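Local coordinates for protein D,D-dipeptidase/D,D-carboxypeptidase (Enterococcus faecalis, PDB 4MUQ) that is a zinc-dependent D,D-dipeptidase of vancomycin resistance, acting on D-Ala-D-Ala, and is probably a D,D-carboxypeptidase as well, at residues A[96-101]-A[161-166]; A[18-23]-A[186-191]; A[116-121]-A[129-134]; A[143-148]-A[176-181]. All blocks are in the same frame, centred on the assembly; numbering follows the deposited sequence.

In the fold
Contact 2 opens first from the N terminus, at 18-23 in the loop after strand 3-9, and closes last, at 186-191 on helix 187-194, so the other three lie within its span. Contact 1 joins the end of helix 93-99 to the loop before strand 168-171. Before it closes at 161-166, contact 3 has opened and closed, joining strand 113-118 to the loop leading into helix 134-142. Contact 4 ties the turn before strand 148-150, inside the span of contact 1, to helix 176-183, beyond it, so these two cross. Contacts 1 and 3 touch where His164 is probably hydrogen-bonded to Tyr132; contacts 2 and 4 meet where helices 176-183 and 187-194 pack, with Tyr190 probably hydrogen-bonded to His176.

Contact 1: A[96-101]-A[161-166]; sequences TRKYVA and GISHEP. With LY0 ((2R)-3-[(R)-[(1R)-1-aminoethyl](hydroxy)phosphoryl]-2-methylpropanoic acid), chain C; 2D8 ((2R)-3-[(R)-[(1S)-1-aminoethyl](hydroxy)phosphoryl]-2-methylpropanoic acid), chain D; PE3 (3,6,9,12,15,18,21,24,27,30,33,36,39-tridecaoxahentetracontane-1,41-diol), chain H; EDO (1,2-ethanediol), chain E.
Lys98, near the C-terminal end of helix 93-99, gives its carbonyl O to the N-H of Ser163 in a nearly straight bond (2.9 Å, 166°), the backbones being closest where Lys98 CA lies 5.0 Å from Ile162 CA. The next residue, Tyr99, lays its ring against Ser163: the CB of this small residue sits over one face, toward the rim, 3.8 Å from the ring centroid, a CH-pi contact. Water joins the tyrosine OH to His164 O, and a second water donates to both Arg97 O and Gly161 O. In this Hedgehog/D,D-peptidase fold the two segments form one wall of the active site beside the zinc held by His108, Asp115 and His168. Glu165, its CG anti to the carbonyl carbon (chi1 -61°), continues as an extended chain that carries OE2 to the edge of the Tyr99 ring and OE1 to 2.8 Å from O32 of the phosphinate, a substrate analogue modelled as two epimers. Past the helix end, the backbone N of Ala101 is turned to donate to the carboxylate of the analogue (N to O62 2.9 Å); Ser106, Arg75 and Gln80 also hydrogen-bond the ligand. Ile162 supplies branched apolar bulk: its CD1 approaches the inhibitor methyl C7 at 4.0 Å, while its CG2 packs on Lys98 O, 3.5 Å away.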
# COMPACT_ATOMS: atom_id res chain seq x y z
N THR A 96 -6.02 -21.35 -3.50
CA THR A 96 -4.83 -20.76 -2.91
C THR A 96 -4.12 -19.80 -3.86
O THR A 96 -3.74 -18.71 -3.46
CB THR A 96 -3.89 -21.85 -2.45
OG1 THR A 96 -4.58 -22.70 -1.53
CG2 THR A 96 -2.66 -21.26 -1.77
N ARG A 97 -3.98 -20.20 -5.12
CA ARG A 97 -3.33 -19.33 -6.09
C ARG A 97 -4.08 -18.01 -6.27
O ARG A 97 -3.47 -16.98 -6.55
CB ARG A 97 -3.20 -20.03 -7.44
CG ARG A 97 -2.02 -20.97 -7.54
CD ARG A 97 -2.00 -21.67 -8.90
NE ARG A 97 -1.92 -20.72 -10.02
CZ ARG A 97 -2.97 -20.30 -10.72
NH1 ARG A 97 -4.19 -20.72 -10.44
NH2 ARG A 97 -2.79 -19.44 -11.72
N LYS A 98 -5.40 -18.04 -6.10
CA LYS A 98 -6.24 -16.86 -6.30
C LYS A 98 -6.38 -15.97 -5.07
O LYS A 98 -6.65 -14.77 -5.19
CB LYS A 98 -7.63 -17.29 -6.78
CG LYS A 98 -7.64 -17.90 -8.18
CD LYS A 98 -9.04 -18.33 -8.61
CE LYS A 98 -9.08 -18.75 -10.07
NZ LYS A 98 -8.97 -17.55 -10.95
N TYR A 99 -6.22 -16.54 -3.89
CA TYR A 99 -6.49 -15.82 -2.64
C TYR A 99 -5.33 -15.71 -1.66
O TYR A 99 -5.49 -15.17 -0.56
CB TYR A 99 -7.70 -16.43 -1.93
CG TYR A 99 -9.00 -16.16 -2.62
CD1 TYR A 99 -9.68 -14.95 -2.42
CD2 TYR A 99 -9.57 -17.08 -3.49
CE1 TYR A 99 -10.89 -14.70 -3.05
CE2 TYR A 99 -10.78 -16.81 -4.14
CZ TYR A 99 -11.43 -15.62 -3.92
OH TYR A 99 -12.62 -15.37 -4.56
N VAL A 100 -4.17 -16.29 -1.99
CA VAL A 100 -3.03 -16.17 -1.10
C VAL A 100 -1.80 -15.84 -1.94
O VAL A 100 -1.44 -16.58 -2.86
CB VAL A 100 -2.75 -17.47 -0.31
CG1 VAL A 100 -1.67 -17.20 0.71
CG2 VAL A 100 -4.03 -17.98 0.39
N ALA A 101 -1.13 -14.72 -1.64
CA ALA A 101 0.10 -14.41 -2.35
C ALA A 101 1.21 -15.43 -2.06
O ALA A 101 1.28 -15.98 -0.97
CB ALA A 101 0.58 -13.01 -1.99
N GLY A 161 -3.54 -10.45 -10.61
CA GLY A 161 -3.32 -11.86 -10.39
C GLY A 161 -3.97 -12.42 -9.12
O GLY A 161 -3.67 -13.55 -8.75
N ILE A 162 -4.83 -11.64 -8.48
CA ILE A 162 -5.47 -12.05 -7.23
C ILE A 162 -6.96 -11.80 -7.39
O ILE A 162 -7.37 -10.80 -7.98
CB ILE A 162 -4.89 -11.23 -6.04
CG1 ILE A 162 -3.39 -11.57 -5.83
CG2 ILE A 162 -5.69 -11.44 -4.75
CD1 ILE A 162 -3.11 -13.00 -5.41
N SER A 163 -7.79 -12.70 -6.87
CA SER A 163 -9.24 -12.51 -6.95
C SER A 163 -9.69 -11.31 -6.13
O SER A 163 -9.00 -10.84 -5.24
CB SER A 163 -9.94 -13.77 -6.46
OG SER A 163 -9.80 -14.81 -7.41
N HIS A 164 -10.87 -10.81 -6.48
CA HIS A 164 -11.57 -9.78 -5.72
C HIS A 164 -11.49 -10.04 -4.21
O HIS A 164 -11.93 -11.10 -3.74
CB HIS A 164 -13.03 -9.81 -6.18
CG HIS A 164 -13.94 -8.85 -5.48
ND1 HIS A 164 -15.30 -9.05 -5.43
CD2 HIS A 164 -13.70 -7.69 -4.82
CE1 HIS A 164 -15.87 -8.06 -4.77
NE2 HIS A 164 -14.92 -7.21 -4.41
N GLU A 165 -10.96 -9.07 -3.46
CA GLU A 165 -10.93 -9.15 -1.99
C GLU A 165 -11.51 -7.89 -1.38
O GLU A 165 -10.87 -6.84 -1.37
CB GLU A 165 -9.51 -9.40 -1.49
CG GLU A 165 -8.90 -10.70 -1.98
CD GLU A 165 -7.70 -11.11 -1.17
OE1 GLU A 165 -7.08 -10.20 -0.57
OE2 GLU A 165 -7.43 -12.32 -1.14
N PRO A 166 -12.73 -7.96 -0.86
CA PRO A 166 -13.32 -6.78 -0.23
C PRO A 166 -12.53 -6.23 0.96
O PRO A 166 -12.66 -5.04 1.28
CB PRO A 166 -14.68 -7.30 0.24
CG PRO A 166 -15.05 -8.34 -0.81
CD PRO A 166 -13.73 -9.02 -1.11
P LY0 C . -4.86 -11.88 1.90
C1 LY0 C . -4.59 -14.34 2.76
N1 LY0 C . -6.66 -13.83 1.80
C2 LY0 C . -5.69 -13.30 2.66
C4 LY0 C . -4.19 -12.33 0.27
C5 LY0 C . -3.06 -11.47 -0.20
C6 LY0 C . -1.76 -11.93 0.46
C7 LY0 C . -2.99 -11.55 -1.71
O31 LY0 C . -3.67 -11.46 2.79
O32 LY0 C . -5.83 -10.65 1.87
O61 LY0 C . -0.93 -11.07 0.69
O62 LY0 C . -1.60 -13.11 0.70
C4 2D8 D . -4.19 -12.32 0.26
C5 2D8 D . -3.06 -11.47 -0.20
C6 2D8 D . -1.76 -11.93 0.46
C7 2D8 D . -2.99 -11.55 -1.71
N1 2D8 D . -6.39 -12.97 3.74
P 2D8 D . -4.86 -11.87 1.89
C1 2D8 D . -4.63 -14.34 2.77
C2 2D8 D . -5.73 -13.32 2.55
O31 2D8 D . -3.67 -11.48 2.79
O32 2D8 D . -5.83 -10.65 1.87
O61 2D8 D . -0.93 -11.07 0.69
O62 2D8 D . -1.60 -13.11 0.70
O43 PE3 H . 1.61 -10.92 -16.09
C42 PE3 H . 0.90 -10.46 -14.94
C41 PE3 H . -0.13 -11.49 -14.44
O40 PE3 H . -0.75 -10.91 -13.27
C39 PE3 H . 0.38 -10.68 -12.43
C38 PE3 H . 0.24 -10.03 -11.09
O37 PE3 H . 1.61 -10.02 -10.68
C1 EDO E . -6.64 -14.08 -11.26
O1 EDO E . -6.14 -15.43 -11.30
C2 EDO E . -7.40 -13.86 -9.96
O2 EDO E . -8.68 -14.52 -9.95
O HOH W 1 -3.75 -16.21 -9.21
O HOH W 2 -13.77 -13.02 -4.00

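Contact 2: A[18-23]-A[186-191]; sequences LLLVNK and SLEEYT. With PE3 (3,6,9,12,15,18,21,24,27,30,33,36,39-tridecaoxahentetracontane-1,41-diol), chain H.
Leu20 and Asn22, in the loop between strands 3-9 and 35-39, pack on the first turns of helix 187-194, whose start is a capping box of Ser186 and Glu189. The apolar part centres on Leu20. Its CG is anti to the backbone N (chi1 178°), pointing the branch at the helix; CD1 lies 4.0 Å from Leu187 CG and across the carboxylate end of Glu188, while CD2 lies against Thr191. Leucine suits this place because its two methyls can serve neighbours on successive turns. Leu18 adds a smaller contact, its CD2 at the edge of the Tyr190 ring, 4.1 Å from CE2.

One direct hydrogen bond joins the segments: Asn22 ND2 donates to the anti lone pair of Glu188 OE2 at 3.0 Å and almost perfectly straight (175°). The two groups meet tip to tip with amide and carboxylate nearly coplanar, as suits such a bond. The other carboxylate oxygen, OE1, makes a salt bridge with Arg151, so both oxygens are gripped and the group's rotation is probably fixed.

Within the helix start, Glu189 N donates to Ser186 OG (3.2 Å), and Ser186 N returns a bond to Glu189 OE1 (2.9 Å), which Lys156 also engages. A water bridges the segments, donating to Leu18 O and to Thr191 OG1. That hydroxyl in turn donates to Leu187 O, 2.7 Å from OG1, from above the carbonyl plane, while Thr191 N reaches the same oxygen from the opposite face.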
# COMPACT_ATOMS: atom_id res chain seq x y z
N LEU A 18 5.52 3.06 -2.09
CA LEU A 18 4.93 2.77 -3.39
C LEU A 18 5.44 1.49 -4.05
O LEU A 18 5.28 1.30 -5.26
CB LEU A 18 5.09 3.96 -4.34
CG LEU A 18 4.18 5.14 -4.01
CD1 LEU A 18 4.66 6.42 -4.67
CD2 LEU A 18 2.77 4.81 -4.49
N LEU A 19 6.03 0.59 -3.27
CA LEU A 19 6.48 -0.68 -3.83
C LEU A 19 5.33 -1.42 -4.49
O LEU A 19 4.29 -1.66 -3.86
CB LEU A 19 7.05 -1.59 -2.75
CG LEU A 19 8.27 -1.04 -2.01
CD1 LEU A 19 8.66 -2.01 -0.91
CD2 LEU A 19 9.45 -0.79 -2.97
N LEU A 20 5.54 -1.86 -5.72
CA LEU A 20 4.61 -2.80 -6.34
C LEU A 20 5.09 -4.22 -6.06
O LEU A 20 6.12 -4.65 -6.59
CB LEU A 20 4.53 -2.55 -7.84
CG LEU A 20 3.61 -3.52 -8.60
CD1 LEU A 20 2.18 -3.46 -8.06
CD2 LEU A 20 3.61 -3.21 -10.07
N VAL A 21 4.36 -4.94 -5.21
CA VAL A 21 4.72 -6.29 -4.81
C VAL A 21 3.62 -7.22 -5.31
O VAL A 21 2.46 -7.08 -4.93
CB VAL A 21 4.82 -6.42 -3.28
CG1 VAL A 21 5.19 -7.85 -2.88
CG2 VAL A 21 5.85 -5.44 -2.74
N ASN A 22 3.97 -8.12 -6.22
CA ASN A 22 2.99 -9.03 -6.80
C ASN A 22 3.72 -10.26 -7.34
O ASN A 22 4.91 -10.44 -7.06
CB ASN A 22 2.08 -8.32 -7.83
CG ASN A 22 2.82 -7.89 -9.08
OD1 ASN A 22 3.92 -8.36 -9.37
ND2 ASN A 22 2.20 -7.01 -9.85
N LYS A 23 3.03 -11.11 -8.10
CA LYS A 23 3.65 -12.33 -8.60
C LYS A 23 4.89 -12.02 -9.44
O LYS A 23 5.88 -12.74 -9.38
CB LYS A 23 2.67 -13.16 -9.42
CG LYS A 23 3.24 -14.49 -9.90
CD LYS A 23 2.26 -15.23 -10.80
CE LYS A 23 2.84 -16.55 -11.27
NZ LYS A 23 2.01 -17.17 -12.33
N SER A 186 -5.74 0.24 -10.30
CA SER A 186 -5.02 -0.68 -9.43
C SER A 186 -3.62 -0.12 -9.22
O SER A 186 -3.17 0.77 -9.97
CB SER A 186 -4.91 -2.05 -10.09
OG SER A 186 -4.14 -1.99 -11.28
N LEU A 187 -2.90 -0.65 -8.25
CA LEU A 187 -1.51 -0.22 -8.03
C LEU A 187 -0.64 -0.53 -9.25
O LEU A 187 0.25 0.26 -9.59
CB LEU A 187 -0.93 -0.80 -6.74
CG LEU A 187 0.48 -0.30 -6.37
CD1 LEU A 187 0.52 1.24 -6.24
CD2 LEU A 187 0.91 -0.95 -5.08
N GLU A 188 -0.89 -1.66 -9.92
CA GLU A 188 -0.20 -1.99 -11.17
C GLU A 188 -0.35 -0.87 -12.20
O GLU A 188 0.63 -0.42 -12.81
CB GLU A 188 -0.75 -3.29 -11.77
CG GLU A 188 -0.25 -4.58 -11.08
CD GLU A 188 -0.91 -4.89 -9.74
OE1 GLU A 188 -1.92 -4.24 -9.38
OE2 GLU A 188 -0.39 -5.79 -9.05
N GLU A 189 -1.58 -0.41 -12.39
CA GLU A 189 -1.84 0.65 -13.34
C GLU A 189 -1.17 1.95 -12.94
O GLU A 189 -0.59 2.63 -13.80
CB GLU A 189 -3.35 0.83 -13.52
CG GLU A 189 -4.01 -0.27 -14.33
CD GLU A 189 -5.51 -0.31 -14.14
OE1 GLU A 189 -5.93 -0.64 -13.01
OE2 GLU A 189 -6.25 -0.01 -15.10
N TYR A 190 -1.23 2.30 -11.66
CA TYR A 190 -0.61 3.53 -11.18
C TYR A 190 0.91 3.50 -11.38
O TYR A 190 1.52 4.51 -11.73
CB TYR A 190 -0.96 3.79 -9.72
CG TYR A 190 -0.49 5.14 -9.23
CD1 TYR A 190 -0.96 6.31 -9.79
CD2 TYR A 190 0.44 5.24 -8.19
CE1 TYR A 190 -0.53 7.55 -9.36
CE2 TYR A 190 0.87 6.49 -7.74
CZ TYR A 190 0.38 7.63 -8.33
OH TYR A 190 0.79 8.88 -7.90
N THR A 191 1.50 2.34 -11.16
CA THR A 191 2.95 2.19 -11.30
C THR A 191 3.39 2.49 -12.74
O THR A 191 4.40 3.15 -12.98
CB THR A 191 3.38 0.78 -10.85
OG1 THR A 191 2.96 0.57 -9.49
CG2 THR A 191 4.89 0.61 -10.88
O43 PE3 H . 1.61 -10.92 -16.09
C42 PE3 H . 0.90 -10.46 -14.94
C41 PE3 H . -0.13 -11.49 -14.44
O40 PE3 H . -0.75 -10.91 -13.27
C39 PE3 H . 0.38 -10.68 -12.43
C38 PE3 H . 0.24 -10.03 -11.09
O37 PE3 H . 1.61 -10.02 -10.68
O HOH W 3 3.87 2.21 -7.48

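Contact 3: A[116-121]-A[129-134]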
# COMPACT_ATOMS: atom_id res chain seq x y z
N LEU A 116 -9.17 -6.11 7.02
CA LEU A 116 -10.15 -5.64 7.98
C LEU A 116 -11.42 -6.48 7.91
O LEU A 116 -11.76 -7.04 6.86
CB LEU A 116 -10.51 -4.18 7.68
CG LEU A 116 -9.34 -3.21 7.71
CD1 LEU A 116 -9.79 -1.84 7.24
CD2 LEU A 116 -8.75 -3.11 9.12
N GLY A 117 -12.13 -6.56 9.03
CA GLY A 117 -13.38 -7.30 9.05
C GLY A 117 -14.41 -6.68 9.97
O GLY A 117 -14.08 -5.92 10.88
N LEU A 118 -15.67 -7.01 9.70
CA LEU A 118 -16.77 -6.70 10.60
C LEU A 118 -16.52 -7.35 11.96
O LEU A 118 -16.09 -8.51 12.03
CB LEU A 118 -18.08 -7.23 10.03
CG LEU A 118 -18.96 -6.23 9.29
CD1 LEU A 118 -20.21 -6.89 8.76
CD2 LEU A 118 -19.33 -5.09 10.23
N ASN A 119 -16.77 -6.62 13.03
CA ASN A 119 -16.59 -7.19 14.36
C ASN A 119 -17.71 -8.16 14.68
O ASN A 119 -18.81 -7.77 15.07
CB ASN A 119 -16.51 -6.10 15.43
CG ASN A 119 -16.08 -6.64 16.80
OD1 ASN A 119 -16.46 -7.74 17.20
ND2 ASN A 119 -15.30 -5.84 17.52
N LYS A 120 -17.41 -9.45 14.51
CA LYS A 120 -18.31 -10.51 14.92
C LYS A 120 -17.45 -11.59 15.58
O LYS A 120 -16.26 -11.71 15.27
CB LYS A 120 -19.06 -11.07 13.72
CG LYS A 120 -18.17 -11.62 12.64
CD LYS A 120 -18.97 -12.00 11.40
CE LYS A 120 -19.65 -10.78 10.80
NZ LYS A 120 -20.32 -11.10 9.50
N LYS A 121 -18.03 -12.36 16.49
CA LYS A 121 -17.25 -13.30 17.28
C LYS A 121 -16.54 -14.40 16.47
O LYS A 121 -15.53 -14.95 16.91
CB LYS A 121 -18.09 -13.90 18.41
CG LYS A 121 -17.86 -13.21 19.75
CD LYS A 121 -18.74 -13.80 20.83
CE LYS A 121 -20.18 -13.34 20.66
NZ LYS A 121 -21.13 -14.23 21.36
N ASP A 129 -15.23 -10.85 6.53
CA ASP A 129 -16.38 -10.10 6.03
C ASP A 129 -16.16 -8.59 6.13
O ASP A 129 -16.01 -8.04 7.22
CB ASP A 129 -17.65 -10.50 6.80
CG ASP A 129 -18.93 -9.99 6.13
OD1 ASP A 129 -19.03 -10.06 4.89
OD2 ASP A 129 -19.84 -9.53 6.86
N PHE A 130 -16.14 -7.93 4.98
CA PHE A 130 -15.99 -6.47 4.92
C PHE A 130 -16.88 -5.97 3.78
O PHE A 130 -16.39 -5.69 2.68
CB PHE A 130 -14.53 -6.08 4.71
CG PHE A 130 -14.18 -4.70 5.23
CD1 PHE A 130 -14.20 -4.44 6.59
CD2 PHE A 130 -13.85 -3.68 4.36
CE1 PHE A 130 -13.88 -3.17 7.08
CE2 PHE A 130 -13.53 -2.41 4.84
CZ PHE A 130 -13.55 -2.16 6.19
N PRO A 131 -18.19 -5.89 4.04
CA PRO A 131 -19.16 -5.63 2.97
C PRO A 131 -19.09 -4.23 2.38
O PRO A 131 -18.37 -3.35 2.85
CB PRO A 131 -20.52 -5.88 3.65
CG PRO A 131 -20.27 -5.76 5.12
CD PRO A 131 -18.83 -6.17 5.33
N TYR A 132 -19.85 -4.04 1.30
CA TYR A 132 -19.92 -2.77 0.61
C TYR A 132 -21.14 -1.99 1.11
O TYR A 132 -21.81 -1.30 0.34
CB TYR A 132 -19.98 -2.99 -0.91
CG TYR A 132 -18.69 -3.53 -1.49
CD1 TYR A 132 -17.72 -2.66 -1.99
CD2 TYR A 132 -18.43 -4.90 -1.53
CE1 TYR A 132 -16.56 -3.14 -2.53
CE2 TYR A 132 -17.25 -5.38 -2.06
CZ TYR A 132 -16.30 -4.49 -2.55
OH TYR A 132 -15.12 -4.93 -3.09
N ASP A 133 -21.41 -2.15 2.40
CA ASP A 133 -22.48 -1.44 3.10
C ASP A 133 -22.00 -0.98 4.46
O ASP A 133 -20.98 -1.45 4.96
CB ASP A 133 -23.66 -2.37 3.33
CG ASP A 133 -24.24 -2.88 2.05
OD1 ASP A 133 -24.77 -2.04 1.30
OD2 ASP A 133 -24.16 -4.10 1.80
N GLY A 134 -22.75 -0.05 5.04
CA GLY A 134 -22.53 0.35 6.42
C GLY A 134 -21.15 0.89 6.71
O GLY A 134 -20.50 1.50 5.85
O HOH W 4 -15.77 -10.15 9.73
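Leu118 N donates to Asp129 O at 2.7 Å, nearly along the C=O axis, and this short bond ties the end of strand 113-118 to the returning loop. Just before it, Gly117 lets its bare CA approach the same oxygen to 3.3 Å. Beyond it, the side chains of Leu118 and Asp129 lie side by side, CD1 touching OD2. Pro131 lays its rigid ring against Leu118, CD to CD1 3.8 Å. Lys120 crosses the aspartate at about a right angle, and its NZ forms a salt bridge with OD2 at 3.1 Å, entering from above the carboxylate plane. A long, flexible lysine suits this exposed edge of the contact: its bend at chi3 (62°) positions CE, the last carbon before the amine. On the buried side, Leu116 CB rests over the face of the Phe130 ring, toward the rim of the ring and 4.0 Å from the centroid, in a CH-pi contact. The strand belongs to the four-stranded antiparallel sheet of the Hedgehog/D,D-peptidase fold and carries the zinc ligand Asp115 immediately before Leu116. It is bonded through its backbone to Val69 on strand 68-72 and to Trp167. Leu116 O, buried here, has no polar partner in the model. Further out, helix 134-142 supports the loop: Cys136 packs on Leu118, Phe130 and Pro131, while Arg140 donates to the carbonyl oxygens of both Phe130 and Pro131. The Phe130 ring also meets that of Phe169, their planes steeply inclined.

Contact 4: A[143-148]-A[176-181]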
# COMPACT_ATOMS: atom_id res chain seq x y z
N ALA A 143 -11.00 5.90 2.83
CA ALA A 143 -9.61 5.45 2.77
C ALA A 143 -8.70 6.23 1.81
O ALA A 143 -7.58 6.61 2.20
CB ALA A 143 -9.56 3.95 2.49
N PRO A 144 -9.16 6.49 0.57
CA PRO A 144 -8.23 7.16 -0.37
C PRO A 144 -7.90 8.60 0.01
O PRO A 144 -6.88 9.13 -0.45
CB PRO A 144 -8.98 7.10 -1.70
CG PRO A 144 -9.89 5.90 -1.56
CD PRO A 144 -10.36 5.99 -0.13
N ASP A 145 -8.72 9.23 0.84
CA ASP A 145 -8.42 10.56 1.35
C ASP A 145 -7.26 10.55 2.35
O ASP A 145 -6.72 11.60 2.68
CB ASP A 145 -9.66 11.20 1.98
CG ASP A 145 -10.72 11.56 0.96
OD1 ASP A 145 -10.37 11.85 -0.20
OD2 ASP A 145 -11.91 11.56 1.33
N TYR A 146 -6.90 9.35 2.83
CA TYR A 146 -5.90 9.23 3.89
C TYR A 146 -4.67 8.43 3.50
O TYR A 146 -3.73 8.31 4.28
CB TYR A 146 -6.52 8.63 5.16
CG TYR A 146 -7.49 9.57 5.85
CD1 TYR A 146 -7.07 10.36 6.91
CD2 TYR A 146 -8.81 9.67 5.43
CE1 TYR A 146 -7.94 11.23 7.54
CE2 TYR A 146 -9.69 10.53 6.05
CZ TYR A 146 -9.25 11.31 7.11
OH TYR A 146 -10.13 12.17 7.73
N GLY A 147 -4.65 7.88 2.29
CA GLY A 147 -3.49 7.15 1.85
C GLY A 147 -3.69 5.67 1.58
O GLY A 147 -2.75 4.99 1.17
N PHE A 148 -4.90 5.17 1.81
CA PHE A 148 -5.20 3.75 1.60
C PHE A 148 -6.00 3.49 0.33
O PHE A 148 -6.79 4.34 -0.11
CB PHE A 148 -5.99 3.19 2.80
CG PHE A 148 -5.15 2.68 3.94
CD1 PHE A 148 -4.60 1.40 3.91
CD2 PHE A 148 -4.94 3.47 5.07
CE1 PHE A 148 -3.85 0.92 4.96
CE2 PHE A 148 -4.18 2.98 6.14
CZ PHE A 148 -3.65 1.71 6.08
N HIS A 176 -1.29 9.78 -3.67
CA HIS A 176 -1.31 8.66 -4.60
C HIS A 176 -2.60 7.88 -4.53
O HIS A 176 -3.16 7.53 -5.57
CB HIS A 176 -0.11 7.75 -4.34
CG HIS A 176 1.17 8.51 -4.26
ND1 HIS A 176 1.82 9.01 -5.38
CD2 HIS A 176 1.88 8.94 -3.19
CE1 HIS A 176 2.89 9.69 -4.99
NE2 HIS A 176 2.94 9.66 -3.67
N SER A 177 -3.09 7.62 -3.32
CA SER A 177 -4.33 6.87 -3.16
C SER A 177 -5.52 7.58 -3.78
O SER A 177 -6.44 6.93 -4.31
CB SER A 177 -4.59 6.60 -1.67
OG SER A 177 -4.60 7.80 -0.94
N LYS A 178 -5.51 8.91 -3.73
CA LYS A 178 -6.60 9.71 -4.28
C LYS A 178 -6.53 9.72 -5.80
O LYS A 178 -7.56 9.62 -6.47
CB LYS A 178 -6.55 11.13 -3.73
CG LYS A 178 -7.78 11.96 -4.05
CD LYS A 178 -9.00 11.37 -3.36
CE LYS A 178 -10.21 12.28 -3.56
NZ LYS A 178 -11.39 11.77 -2.81
N ILE A 179 -5.32 9.84 -6.34
CA ILE A 179 -5.14 9.83 -7.79
C ILE A 179 -5.59 8.46 -8.32
O ILE A 179 -6.25 8.39 -9.34
CB ILE A 179 -3.68 10.10 -8.16
CG1 ILE A 179 -3.28 11.49 -7.68
CG2 ILE A 179 -3.46 9.98 -9.66
CD1 ILE A 179 -1.79 11.72 -7.68
N MET A 180 -5.26 7.39 -7.60
CA MET A 180 -5.71 6.06 -8.01
C MET A 180 -7.23 5.95 -7.98
O MET A 180 -7.83 5.39 -8.90
CB MET A 180 -5.08 4.99 -7.14
CG MET A 180 -3.58 4.88 -7.36
SD MET A 180 -2.76 3.85 -6.14
CE MET A 180 -3.62 2.30 -6.36
N GLN A 181 -7.85 6.52 -6.95
CA GLN A 181 -9.30 6.50 -6.84
C GLN A 181 -9.94 7.27 -7.99
O GLN A 181 -10.88 6.78 -8.61
CB GLN A 181 -9.74 7.10 -5.50
CG GLN A 181 -11.27 7.14 -5.34
CD GLN A 181 -11.72 8.05 -4.22
OE1 GLN A 181 -11.34 9.22 -4.15
NE2 GLN A 181 -12.55 7.53 -3.32
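Ser177, in the first turn of helix 176-183, meets Pro144 with their CA atoms 4.8 Å apart. Its hydroxyl donates to Pro144 O, OG to O 2.7 Å, tilted out of the carbonyl plane. The torsion that sets OG between the backbone N and the carbonyl carbon (chi1 56°) also brings it to 3.1 Å from Gly147 CA, and serine's short side chain suits this close approach to the turn, its CB packed on Phe148 O. Gly147 has backbone angles (phi 116°) at which a side chain would be jammed against the carbonyl of Tyr146. This tight turn links helix 134-142 to strand 148-150, an outer strand of the sheet in the Hedgehog/D,D-peptidase fold; Ala143 O receives both Tyr146 N and Phe148 N, from opposite faces of its plane. Next along the helix, Lys178 runs beside Asp145, bent at chi2 (65°), which turns CD toward the aspartate. Its NZ forms a salt bridge with Asp145 OD1 at 2.8 Å, on the syn side of the carboxylate. One turn on, Gln181 gives its OE1 to Lys178 NZ (2.9 Å), so the ammonium is held from two sides of the interface. Its side chain crosses that of Pro144 at about a right angle, with NE2 3.6 Å from CG, against the puckered proline ring, while Pro144 CB rests 3.6 Å from Ser177 O.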